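Local coordinates for PUA domain-containing protein (Archaeoglobus fulgidus DSM 4304, PDB 2Q07) that is of unknown function itself but, as the C-terminal part of an archaeosine synthase type 1 family member, probably binds RNA in tRNA modification, at residues A[224-229]-A[263-268]; A[215-220]-A[270-275]; A[207-212]-A[292-297]; A[19-24]-A[73-78]. All coordinates share one frame; numbering follows the deposited sequence.

Overall arrangement
Interactions 1, 2 and 3 form one continuous seam between the pre-PUA region and the PUA sheet, whereas interaction 4 lies in the DUF5591 region near the centre of the molecule. Centres of interactions 2 and 3 are about 6 Å apart, and interactions 1 and 2, about 10 Å apart, share helix 219-227. In the PUA sheet, strands 261-265, 270-275 and 289-297 are successive neighbours, so the three contacts reach one sheet and nest along the chain, 1 inside 2 and 2 inside 3. Interaction 4 closes earlier in sequence; its centre is about 20 Å from that of interaction 3, which it touches through Leu77 and Val208.

Interaction 1: residues A[224-229]-A[263-268]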
# COMPACT_ATOMS: atom_id res chain seq x y z
N TYR A 224 4.89 0.72 -20.51
CA TYR A 224 3.55 0.15 -20.50
C TYR A 224 2.51 1.23 -20.25
O TYR A 224 1.50 1.29 -20.95
CB TYR A 224 3.44 -0.94 -19.43
CG TYR A 224 2.06 -1.54 -19.36
CD1 TYR A 224 1.62 -2.46 -20.31
CD2 TYR A 224 1.17 -1.17 -18.34
CE1 TYR A 224 0.34 -3.00 -20.26
CE2 TYR A 224 -0.11 -1.71 -18.28
CZ TYR A 224 -0.52 -2.62 -19.24
OH TYR A 224 -1.78 -3.17 -19.18
N LEU A 225 2.75 2.07 -19.24
CA LEU A 225 1.81 3.16 -18.91
C LEU A 225 1.65 4.13 -20.08
O LEU A 225 0.55 4.64 -20.34
CB LEU A 225 2.29 3.93 -17.66
CG LEU A 225 2.39 3.18 -16.32
CD1 LEU A 225 3.08 4.05 -15.28
CD2 LEU A 225 1.00 2.80 -15.85
N LEU A 226 2.75 4.40 -20.78
CA LEU A 226 2.73 5.30 -21.93
C LEU A 226 1.85 4.70 -23.02
O LEU A 226 1.05 5.40 -23.63
CB LEU A 226 4.16 5.50 -22.46
CG LEU A 226 4.36 6.52 -23.59
CD1 LEU A 226 3.83 7.87 -23.15
CD2 LEU A 226 5.83 6.62 -23.95
N GLU A 227 1.99 3.39 -23.23
CA GLU A 227 1.20 2.67 -24.22
C GLU A 227 -0.29 2.81 -23.95
O GLU A 227 -1.06 3.20 -24.82
CB GLU A 227 1.54 1.18 -24.20
CG GLU A 227 2.71 0.74 -25.03
CD GLU A 227 3.06 -0.71 -24.79
OE1 GLU A 227 2.15 -1.57 -24.88
OE2 GLU A 227 4.24 -1.01 -24.50
N LYS A 228 -0.68 2.47 -22.72
CA LYS A 228 -2.08 2.53 -22.33
C LYS A 228 -2.52 3.96 -22.08
O LYS A 228 -3.63 4.21 -21.61
CB LYS A 228 -2.29 1.67 -21.08
CG LYS A 228 -1.81 0.24 -21.24
CD LYS A 228 -2.44 -0.41 -22.47
CE LYS A 228 -1.95 -1.84 -22.67
NZ LYS A 228 -2.44 -2.41 -23.96
N ASN A 229 -1.65 4.90 -22.42
CA ASN A 229 -1.91 6.32 -22.27
C ASN A 229 -2.54 6.71 -20.93
O ASN A 229 -3.53 7.44 -20.89
CB ASN A 229 -2.80 6.81 -23.40
CG ASN A 229 -2.28 8.07 -24.05
OD1 ASN A 229 -2.11 9.09 -23.40
ND2 ASN A 229 -2.01 8.00 -25.36
N VAL A 263 4.39 9.67 -16.41
CA VAL A 263 5.29 9.34 -17.49
C VAL A 263 5.12 10.40 -18.56
O VAL A 263 4.07 10.47 -19.21
CB VAL A 263 4.96 7.96 -18.08
CG1 VAL A 263 5.81 7.70 -19.31
CG2 VAL A 263 5.19 6.88 -17.03
N PHE A 264 6.14 11.24 -18.73
CA PHE A 264 6.11 12.30 -19.74
C PHE A 264 6.73 11.79 -21.03
O PHE A 264 7.46 10.80 -21.02
CB PHE A 264 6.86 13.54 -19.23
CG PHE A 264 8.32 13.30 -18.92
CD1 PHE A 264 9.28 13.33 -19.93
CD2 PHE A 264 8.73 13.05 -17.61
CE1 PHE A 264 10.63 13.11 -19.65
CE2 PHE A 264 10.07 12.83 -17.31
CZ PHE A 264 11.03 12.86 -18.33
N HIS A 265 6.45 12.46 -22.15
CA HIS A 265 6.99 12.03 -23.44
C HIS A 265 6.82 13.04 -24.58
O HIS A 265 5.96 13.91 -24.54
CB HIS A 265 6.30 10.73 -23.86
CG HIS A 265 4.84 10.90 -24.19
ND1 HIS A 265 3.87 10.99 -23.22
CD2 HIS A 265 4.21 11.07 -25.38
CE1 HIS A 265 2.70 11.21 -23.79
NE2 HIS A 265 2.88 11.26 -25.10
N ASN A 266 7.68 12.92 -25.59
CA ASN A 266 7.61 13.72 -26.81
C ASN A 266 8.09 12.82 -27.96
O ASN A 266 8.14 11.61 -27.80
CB ASN A 266 8.44 15.02 -26.74
CG ASN A 266 9.88 14.79 -26.35
OD1 ASN A 266 10.52 13.83 -26.76
ND2 ASN A 266 10.42 15.72 -25.58
N SER A 267 8.44 13.40 -29.10
CA SER A 267 8.86 12.61 -30.25
C SER A 267 10.22 11.92 -30.14
O SER A 267 10.54 11.06 -30.96
CB SER A 267 8.84 13.47 -31.51
OG SER A 267 9.88 14.42 -31.48
N ARG A 268 11.02 12.28 -29.14
CA ARG A 268 12.34 11.67 -29.02
C ARG A 268 12.59 10.93 -27.71
O ARG A 268 13.48 10.08 -27.64
CB ARG A 268 13.44 12.73 -29.19
CG ARG A 268 13.53 13.71 -28.03
CD ARG A 268 14.89 14.39 -27.96
NE ARG A 268 15.15 15.26 -29.11
CZ ARG A 268 16.25 15.99 -29.25
NH1 ARG A 268 17.20 15.96 -28.32
NH2 ARG A 268 16.42 16.76 -30.32
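Leu225 and Leu226, on the last turn of helix 219-227, pack against Val263 and His265 of strand 261-265, a helix-on-sheet contact that joins the pre-PUA region to the mixed sheet of the PUA domain. Leu226 carries most of it. Its CG stands anti to the backbone N (chi1 -175°), which brings the branched end to the strand, and methyl CD1 settles over one face of the His265 imidazole. This is a CH-pi contact: CD1 is 3.4 Å from the ring centroid and 26° off the ring normal, displaced toward the rim on the side of ND1. The separation of Leu226 CD1 from His265 ND1, 3.1 Å, is short for a carbon and a nitrogen, and its exact value is doubtful. The other methyl, CD2, reaches back to His265 CB, while Leu226 CB faces Val263 CG1 at 4.2 Å.

Next to this, Leu225 lays CD1 against Val263 CG2 at 3.9 Å, a purely apolar match of two buried branched chains. Valine suits a strand position that faces a helix, since its two methyls serve two successive leucines. His265, partly exposed, offers a flat face to the methyl at the margin of the contact. Phe270 of the neighbouring strand touches both Leu226 and His265, extending the apolar patch.

A Schellman motif stops the helix just after these leucines. Asn229 takes a left-handed conformation (phi 45°), Ile230 N bonds back to Leu225 O, and Asn229 N donates to Leu226 O over 3.0 Å.

Interaction 2: residues A[215-220]-A[270-275]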
# COMPACT_ATOMS: atom_id res chain seq x y z
N LEU A 215 6.25 3.73 -4.77
CA LEU A 215 7.08 2.98 -5.71
C LEU A 215 7.67 3.88 -6.78
O LEU A 215 6.99 4.76 -7.31
CB LEU A 215 6.26 1.91 -6.44
CG LEU A 215 5.98 0.56 -5.79
CD1 LEU A 215 5.19 -0.29 -6.77
CD2 LEU A 215 7.29 -0.13 -5.43
N ASP A 216 8.95 3.66 -7.08
CA ASP A 216 9.60 4.39 -8.15
C ASP A 216 9.55 3.35 -9.26
O ASP A 216 9.73 2.16 -8.98
CB ASP A 216 11.06 4.72 -7.80
CG ASP A 216 11.66 5.75 -8.74
OD1 ASP A 216 11.04 6.02 -9.79
OD2 ASP A 216 12.74 6.30 -8.43
N ILE A 217 9.30 3.76 -10.50
CA ILE A 217 9.24 2.82 -11.62
C ILE A 217 10.29 3.12 -12.68
O ILE A 217 10.75 4.25 -12.79
CB ILE A 217 7.86 2.86 -12.32
CG1 ILE A 217 7.58 4.28 -12.83
CG2 ILE A 217 6.78 2.38 -11.36
CD1 ILE A 217 6.33 4.40 -13.69
N TYR A 218 10.65 2.10 -13.46
CA TYR A 218 11.65 2.27 -14.50
C TYR A 218 11.12 2.11 -15.93
O TYR A 218 9.93 2.22 -16.15
CB TYR A 218 12.84 1.38 -14.19
CG TYR A 218 13.42 1.75 -12.83
CD1 TYR A 218 12.95 1.13 -11.66
CD2 TYR A 218 14.33 2.79 -12.69
CE1 TYR A 218 13.37 1.56 -10.40
CE2 TYR A 218 14.76 3.23 -11.43
CZ TYR A 218 14.27 2.61 -10.30
OH TYR A 218 14.66 3.04 -9.06
N GLU A 219 12.01 1.83 -16.88
CA GLU A 219 11.62 1.76 -18.29
C GLU A 219 10.44 0.93 -18.77
O GLU A 219 9.53 1.46 -19.41
CB GLU A 219 12.83 1.40 -19.16
CG GLU A 219 12.69 1.94 -20.59
CD GLU A 219 13.76 1.42 -21.55
OE1 GLU A 219 14.92 1.22 -21.13
OE2 GLU A 219 13.44 1.23 -22.75
N LYS A 220 10.45 -0.37 -18.50
CA LYS A 220 9.39 -1.27 -18.95
C LYS A 220 8.00 -0.86 -18.48
O LYS A 220 7.05 -0.87 -19.26
CB LYS A 220 9.68 -2.70 -18.51
CG LYS A 220 11.14 -2.98 -18.22
CD LYS A 220 11.60 -2.17 -17.00
CE LYS A 220 13.08 -2.23 -16.78
NZ LYS A 220 13.43 -1.22 -15.75
N PHE A 270 10.88 9.66 -23.50
CA PHE A 270 9.81 9.52 -22.52
C PHE A 270 10.55 9.32 -21.21
O PHE A 270 11.70 8.88 -21.20
CB PHE A 270 8.86 8.36 -22.87
CG PHE A 270 9.45 6.99 -22.71
CD1 PHE A 270 9.12 6.21 -21.60
CD2 PHE A 270 10.25 6.44 -23.70
CE1 PHE A 270 9.58 4.91 -21.49
CE2 PHE A 270 10.72 5.14 -23.60
CZ PHE A 270 10.38 4.36 -22.50
N GLY A 271 9.91 9.71 -20.11
CA GLY A 271 10.56 9.57 -18.82
C GLY A 271 9.63 9.42 -17.64
O GLY A 271 8.41 9.29 -17.79
N VAL A 272 10.22 9.44 -16.46
CA VAL A 272 9.49 9.28 -15.21
C VAL A 272 9.72 10.52 -14.35
O VAL A 272 10.82 11.07 -14.34
CB VAL A 272 10.00 8.04 -14.43
CG1 VAL A 272 9.32 7.95 -13.08
CG2 VAL A 272 9.76 6.78 -15.25
N GLY A 273 8.69 10.96 -13.65
CA GLY A 273 8.81 12.12 -12.79
C GLY A 273 7.70 12.20 -11.75
O GLY A 273 6.80 11.35 -11.71
N LEU A 274 7.78 13.20 -10.89
CA LEU A 274 6.77 13.42 -9.85
C LEU A 274 5.96 14.66 -10.20
O LEU A 274 6.50 15.77 -10.25
CB LEU A 274 7.42 13.63 -8.48
CG LEU A 274 7.56 12.45 -7.53
CD1 LEU A 274 8.11 12.97 -6.21
CD2 LEU A 274 6.21 11.77 -7.30
N ALA A 275 4.68 14.48 -10.46
CA ALA A 275 3.81 15.60 -10.80
C ALA A 275 3.79 16.60 -9.65
O ALA A 275 3.79 16.22 -8.48
CB ALA A 275 2.41 15.10 -11.10
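Ile217 and Val272 form the centre of a contact in which the edge strand of the pre-PUA antiparallel sheet, and the turn leading from it into helix 219-227, lie over strand 270-275 of the PUA sheet. The touching parts run nearly antiparallel, 162° apart end to end, yet the backbones belong to different sheets; the valine side chain bridges them, touching both backbone and side chain of Ile217.

Val272 points toward the other segment and uses both methyls. CG2 rests 3.7 Å from the carbonyl oxygen Ile217 O, and CG1 lies 4.1 Å from Ile217 CG1. That branch of Ile217 is held between the backbone N and the carbonyl carbon (chi1 58°), an orientation that brings CG1 to the valine. Valine suits this place because its two methyls can meet Ile217 O and Ile217 CG1 together. At the start of helix 219-227, the exposed Glu219 brings its methylene CG to Phe270 CZ at 3.9 Å, with the two side chains roughly perpendicular. The aliphatic part of the glutamate thus meets the ring, and its carboxylate lies farther off.

One step out, Phe181 of helix 168-181 backs Ile217, Val261 touches both Ile217 and Val272, and Phe297 meets Phe270 ring to ring, with planes about 50° apart. Asp216 is buried, and its charge is answered by a salt bridge from OD2 to Arg295 of strand 289-297; its other oxygen, Asp216 OD1, comes to 4.2 Å from Val272 CG1.

Interaction 3: residues A[207-212]-A[292-297]; sequences RVDRIY and NVKRKF
Asp209 and Lys294 meet in a single salt bridge that reaches from the end of strand 203-209 in the pre-PUA sheet across to strand 289-297 of the PUA domain. Their CA atoms are 12.1 Å apart, so a long side chain must span the gap. Lysine suits the task: extended beyond CG, it brings NZ to 3.2 Å from Asp209 OD2. As a hydrogen bond this is weak, and the ionic attraction is probably the larger part. The same ammonium has a second, longer and weak ion pair with Asp216 OD2 on the adjacent strand.

Backbone hydrogen bonds fix the other oxygen. Asp209 OD1 accepts from Ile211 N at 2.8 Å, making an Asx turn, and from Tyr212 N at 3.0 Å, making an Asx motif. The first donor comes nearly along the C-O bond of the carboxylate, the second from above its plane, 63° out of it. With its CG anti to the backbone N (chi1 -179°), Asp209 can reach forward to these amides with one oxygen and to the lysine with the other. Aspartate fits, since its short chain closes the turn.

Lys294 and Arg295 form a classic beta bulge opposite Val272, which puts both on the face toward 207-212.

Two amide bonds to OD1 probably limit rotation of the carboxylate and leave OD2 facing Lys294. The buried charge of Asp209 is thereby shared among two amides and an ammonium, which would be expected to favour its ionised form.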
# COMPACT_ATOMS: atom_id res chain seq x y z
N ARG A 207 11.00 -0.07 -7.40
CA ARG A 207 11.62 -0.17 -6.09
C ARG A 207 10.93 0.77 -5.12
O ARG A 207 10.37 1.80 -5.51
CB ARG A 207 13.12 0.15 -6.15
CG ARG A 207 13.46 1.61 -6.13
CD ARG A 207 14.94 1.85 -5.88
NE ARG A 207 15.25 3.27 -5.87
CZ ARG A 207 14.71 4.14 -5.01
NH1 ARG A 207 13.85 3.72 -4.10
NH2 ARG A 207 15.03 5.43 -5.08
N VAL A 208 10.95 0.40 -3.85
CA VAL A 208 10.33 1.22 -2.81
C VAL A 208 11.24 2.41 -2.53
O VAL A 208 12.44 2.25 -2.34
CB VAL A 208 10.13 0.39 -1.51
CG1 VAL A 208 9.48 1.25 -0.44
CG2 VAL A 208 9.28 -0.85 -1.81
N ASP A 209 10.66 3.61 -2.53
CA ASP A 209 11.39 4.83 -2.23
C ASP A 209 10.96 5.18 -0.81
O ASP A 209 9.87 5.71 -0.60
CB ASP A 209 10.96 5.95 -3.19
CG ASP A 209 11.69 7.26 -2.96
OD1 ASP A 209 11.97 7.62 -1.79
OD2 ASP A 209 11.98 7.95 -3.95
N ARG A 210 11.82 4.88 0.16
CA ARG A 210 11.51 5.15 1.57
C ARG A 210 11.35 6.63 1.88
O ARG A 210 10.80 6.98 2.92
CB ARG A 210 12.58 4.54 2.49
CG ARG A 210 14.01 4.90 2.14
CD ARG A 210 14.98 4.45 3.24
NE ARG A 210 16.38 4.53 2.81
CZ ARG A 210 17.42 4.44 3.63
NH1 ARG A 210 17.24 4.27 4.94
NH2 ARG A 210 18.66 4.51 3.15
N ILE A 211 11.83 7.50 0.99
CA ILE A 211 11.71 8.94 1.21
C ILE A 211 10.29 9.43 0.93
O ILE A 211 9.66 10.06 1.77
CB ILE A 211 12.68 9.74 0.32
CG1 ILE A 211 14.13 9.34 0.63
CG2 ILE A 211 12.51 11.23 0.56
CD1 ILE A 211 15.15 10.08 -0.22
N TYR A 212 9.79 9.11 -0.27
CA TYR A 212 8.45 9.53 -0.66
C TYR A 212 7.35 8.54 -0.32
O TYR A 212 6.18 8.80 -0.57
CB TYR A 212 8.42 9.84 -2.16
CG TYR A 212 9.25 11.04 -2.54
CD1 TYR A 212 10.65 10.96 -2.61
CD2 TYR A 212 8.65 12.28 -2.77
CE1 TYR A 212 11.42 12.08 -2.90
CE2 TYR A 212 9.41 13.41 -3.06
CZ TYR A 212 10.79 13.31 -3.13
OH TYR A 212 11.55 14.42 -3.39
N ASN A 292 8.74 17.20 -11.55
CA ASN A 292 10.12 17.08 -11.09
C ASN A 292 10.60 15.79 -11.76
O ASN A 292 10.14 14.70 -11.44
CB ASN A 292 10.17 16.97 -9.57
CG ASN A 292 9.73 18.26 -8.88
OD1 ASN A 292 10.42 19.28 -8.93
ND2 ASN A 292 8.56 18.23 -8.23
N VAL A 293 11.51 15.93 -12.72
CA VAL A 293 12.03 14.79 -13.47
C VAL A 293 12.95 13.86 -12.69
O VAL A 293 13.90 14.31 -12.05
CB VAL A 293 12.78 15.27 -14.74
CG1 VAL A 293 13.27 14.09 -15.56
CG2 VAL A 293 11.87 16.15 -15.56
N LYS A 294 12.67 12.56 -12.75
CA LYS A 294 13.50 11.58 -12.08
C LYS A 294 14.46 10.95 -13.09
O LYS A 294 15.63 10.73 -12.79
CB LYS A 294 12.66 10.48 -11.42
CG LYS A 294 12.00 10.89 -10.11
CD LYS A 294 11.62 9.67 -9.25
CE LYS A 294 11.32 10.08 -7.80
NZ LYS A 294 11.16 8.93 -6.86
N ARG A 295 13.97 10.68 -14.29
CA ARG A 295 14.81 10.07 -15.30
C ARG A 295 14.13 10.07 -16.67
O ARG A 295 12.93 10.34 -16.78
CB ARG A 295 15.16 8.63 -14.89
CG ARG A 295 13.98 7.65 -14.96
CD ARG A 295 14.26 6.31 -14.26
NE ARG A 295 13.98 6.36 -12.83
CZ ARG A 295 14.82 6.84 -11.91
NH1 ARG A 295 16.01 7.30 -12.27
NH2 ARG A 295 14.45 6.86 -10.63
N LYS A 296 14.90 9.77 -17.70
CA LYS A 296 14.37 9.73 -19.05
C LYS A 296 15.06 8.67 -19.89
O LYS A 296 16.18 8.25 -19.59
CB LYS A 296 14.49 11.10 -19.72
CG LYS A 296 15.88 11.71 -19.63
CD LYS A 296 15.92 13.05 -20.35
CE LYS A 296 17.33 13.63 -20.39
NZ LYS A 296 17.37 14.82 -21.31
N PHE A 297 14.38 8.22 -20.93
CA PHE A 297 14.92 7.20 -21.81
C PHE A 297 14.93 7.67 -23.27
O PHE A 297 13.98 8.30 -23.74
CB PHE A 297 14.09 5.91 -21.66
CG PHE A 297 13.62 5.65 -20.25
CD1 PHE A 297 12.31 5.95 -19.87
CD2 PHE A 297 14.50 5.15 -19.29
CE1 PHE A 297 11.88 5.76 -18.56
CE2 PHE A 297 14.07 4.95 -17.96
CZ PHE A 297 12.76 5.26 -17.60

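Interaction 4: residues A[19-24]-A[73-78]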
# COMPACT_ATOMS: atom_id res chain seq x y z
N GLU A 19 -10.01 5.32 0.57
CA GLU A 19 -10.82 4.95 -0.58
C GLU A 19 -10.05 4.21 -1.67
O GLU A 19 -10.56 3.24 -2.24
CB GLU A 19 -11.50 6.20 -1.16
CG GLU A 19 -12.65 6.69 -0.27
CD GLU A 19 -13.39 7.88 -0.85
OE1 GLU A 19 -14.55 8.11 -0.43
OE2 GLU A 19 -12.83 8.60 -1.70
N ARG A 20 -8.83 4.65 -1.94
CA ARG A 20 -8.02 4.01 -2.97
C ARG A 20 -7.52 2.65 -2.53
O ARG A 20 -7.50 1.70 -3.32
CB ARG A 20 -6.85 4.92 -3.34
CG ARG A 20 -5.93 4.35 -4.41
CD ARG A 20 -6.69 4.00 -5.67
NE ARG A 20 -5.79 3.55 -6.72
CZ ARG A 20 -6.18 3.23 -7.94
NH1 ARG A 20 -7.46 3.29 -8.28
NH2 ARG A 20 -5.29 2.84 -8.84
N ALA A 21 -7.12 2.54 -1.26
CA ALA A 21 -6.64 1.27 -0.76
C ALA A 21 -7.78 0.26 -0.75
O ALA A 21 -7.59 -0.91 -1.07
CB ALA A 21 -6.06 1.44 0.66
N LEU A 22 -8.98 0.73 -0.42
CA LEU A 22 -10.14 -0.13 -0.38
C LEU A 22 -10.49 -0.71 -1.75
O LEU A 22 -10.90 -1.85 -1.85
CB LEU A 22 -11.35 0.62 0.19
CG LEU A 22 -12.63 -0.19 0.45
CD1 LEU A 22 -12.41 -1.20 1.56
CD2 LEU A 22 -13.75 0.77 0.81
N GLU A 23 -10.33 0.07 -2.81
CA GLU A 23 -10.67 -0.48 -4.12
C GLU A 23 -9.56 -1.36 -4.70
O GLU A 23 -9.80 -2.17 -5.59
CB GLU A 23 -11.07 0.63 -5.11
CG GLU A 23 -10.03 1.65 -5.46
CD GLU A 23 -10.54 2.68 -6.47
OE1 GLU A 23 -10.92 2.29 -7.59
OE2 GLU A 23 -10.56 3.89 -6.14
N CYS A 24 -8.34 -1.23 -4.17
CA CYS A 24 -7.21 -2.01 -4.65
C CYS A 24 -6.90 -3.23 -3.78
O CYS A 24 -6.07 -4.07 -4.14
CB CYS A 24 -5.96 -1.13 -4.75
SG CYS A 24 -6.16 0.33 -5.82
N ARG A 73 -1.79 -4.79 5.77
CA ARG A 73 -0.35 -4.96 5.69
C ARG A 73 0.24 -4.62 4.31
O ARG A 73 1.37 -4.14 4.21
CB ARG A 73 0.02 -6.39 6.08
CG ARG A 73 1.49 -6.74 5.84
CD ARG A 73 2.12 -7.26 7.11
NE ARG A 73 2.48 -6.17 8.01
CZ ARG A 73 2.57 -6.27 9.33
NH1 ARG A 73 2.30 -7.42 9.94
NH2 ARG A 73 2.93 -5.21 10.03
N GLU A 74 -0.54 -4.86 3.26
CA GLU A 74 -0.10 -4.61 1.89
C GLU A 74 0.15 -3.15 1.54
O GLU A 74 0.82 -2.85 0.55
CB GLU A 74 -1.11 -5.18 0.89
CG GLU A 74 -1.23 -6.70 0.92
CD GLU A 74 -2.04 -7.24 2.09
OE1 GLU A 74 -2.57 -6.45 2.90
OE2 GLU A 74 -2.16 -8.47 2.19
N PHE A 75 -0.39 -2.23 2.34
CA PHE A 75 -0.21 -0.81 2.07
C PHE A 75 0.67 -0.14 3.13
O PHE A 75 0.80 1.07 3.13
CB PHE A 75 -1.57 -0.10 2.04
CG PHE A 75 -2.56 -0.69 1.06
CD1 PHE A 75 -3.67 -1.40 1.51
CD2 PHE A 75 -2.38 -0.53 -0.32
CE1 PHE A 75 -4.60 -1.93 0.61
CE2 PHE A 75 -3.30 -1.05 -1.23
CZ PHE A 75 -4.42 -1.76 -0.76
N GLU A 76 1.28 -0.93 4.01
CA GLU A 76 2.08 -0.34 5.08
C GLU A 76 3.35 0.41 4.66
O GLU A 76 4.03 0.98 5.50
CB GLU A 76 2.40 -1.39 6.15
CG GLU A 76 3.72 -2.11 5.98
CD GLU A 76 4.11 -2.89 7.23
OE1 GLU A 76 5.31 -3.19 7.38
OE2 GLU A 76 3.22 -3.21 8.06
N LEU A 77 3.65 0.43 3.36
CA LEU A 77 4.84 1.13 2.87
C LEU A 77 4.50 2.43 2.15
O LEU A 77 5.38 3.22 1.81
CB LEU A 77 5.64 0.21 1.94
CG LEU A 77 6.89 -0.45 2.55
CD1 LEU A 77 6.69 -0.77 4.02
CD2 LEU A 77 7.23 -1.71 1.76
N LEU A 78 3.21 2.67 1.92
CA LEU A 78 2.75 3.87 1.24
C LEU A 78 2.67 5.06 2.21
O LEU A 78 2.66 4.87 3.43
CB LEU A 78 1.38 3.62 0.61
CG LEU A 78 1.36 2.60 -0.54
CD1 LEU A 78 -0.07 2.21 -0.86
CD2 LEU A 78 2.03 3.20 -1.77
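Ala21 and Phe75 make a buried aromatic-on-helix contact in the DUF5591 region, an alpha/beta unit with a mixed five-stranded sheet, where helix 16-24 meets the short 3-10 turn that follows strand 70-72. The ring turns one face to the Ala21 methyl and an edge to Cys24. Ala21 CB stands over the centre of that face as a CH-pi contact, 3.7 Å from the ring centroid and 14° off the ring normal. Alanine suits this spot because a single methyl lets a whole aromatic ring approach the helix backbone. That closeness appears in the 3.3 Å between Ala21 O and Phe75 CZ.

Cys24, one turn further along, borders the ring. Its carbonyl carbon sits at the edge near the ring plane, and its CB is 4.3 Å from Phe75 CZ. Phe75 reaches across because its CG is anti to its own carbonyl carbon (chi1 -55°), and the ring is also met edge-to-face by His175 of helix 168-181. Ala21 also touches Phe107 of helix 94-111.

Bonds within 73-78 shape the turn that carries Phe75. Phe75 to Leu78 is a type I turn, closed by Leu78 N to Phe75 O at 3.1 Å. Arg73 grips Glu76 side-on, giving two nitrogens to one oxygen; Arg73 NH1 also pairs with Glu62, and Glu76 OE1 bonds to Tyr193. Within that grip Arg73 NE is 3.1 Å and Arg73 NH2 2.8 Å from Glu76 OE2.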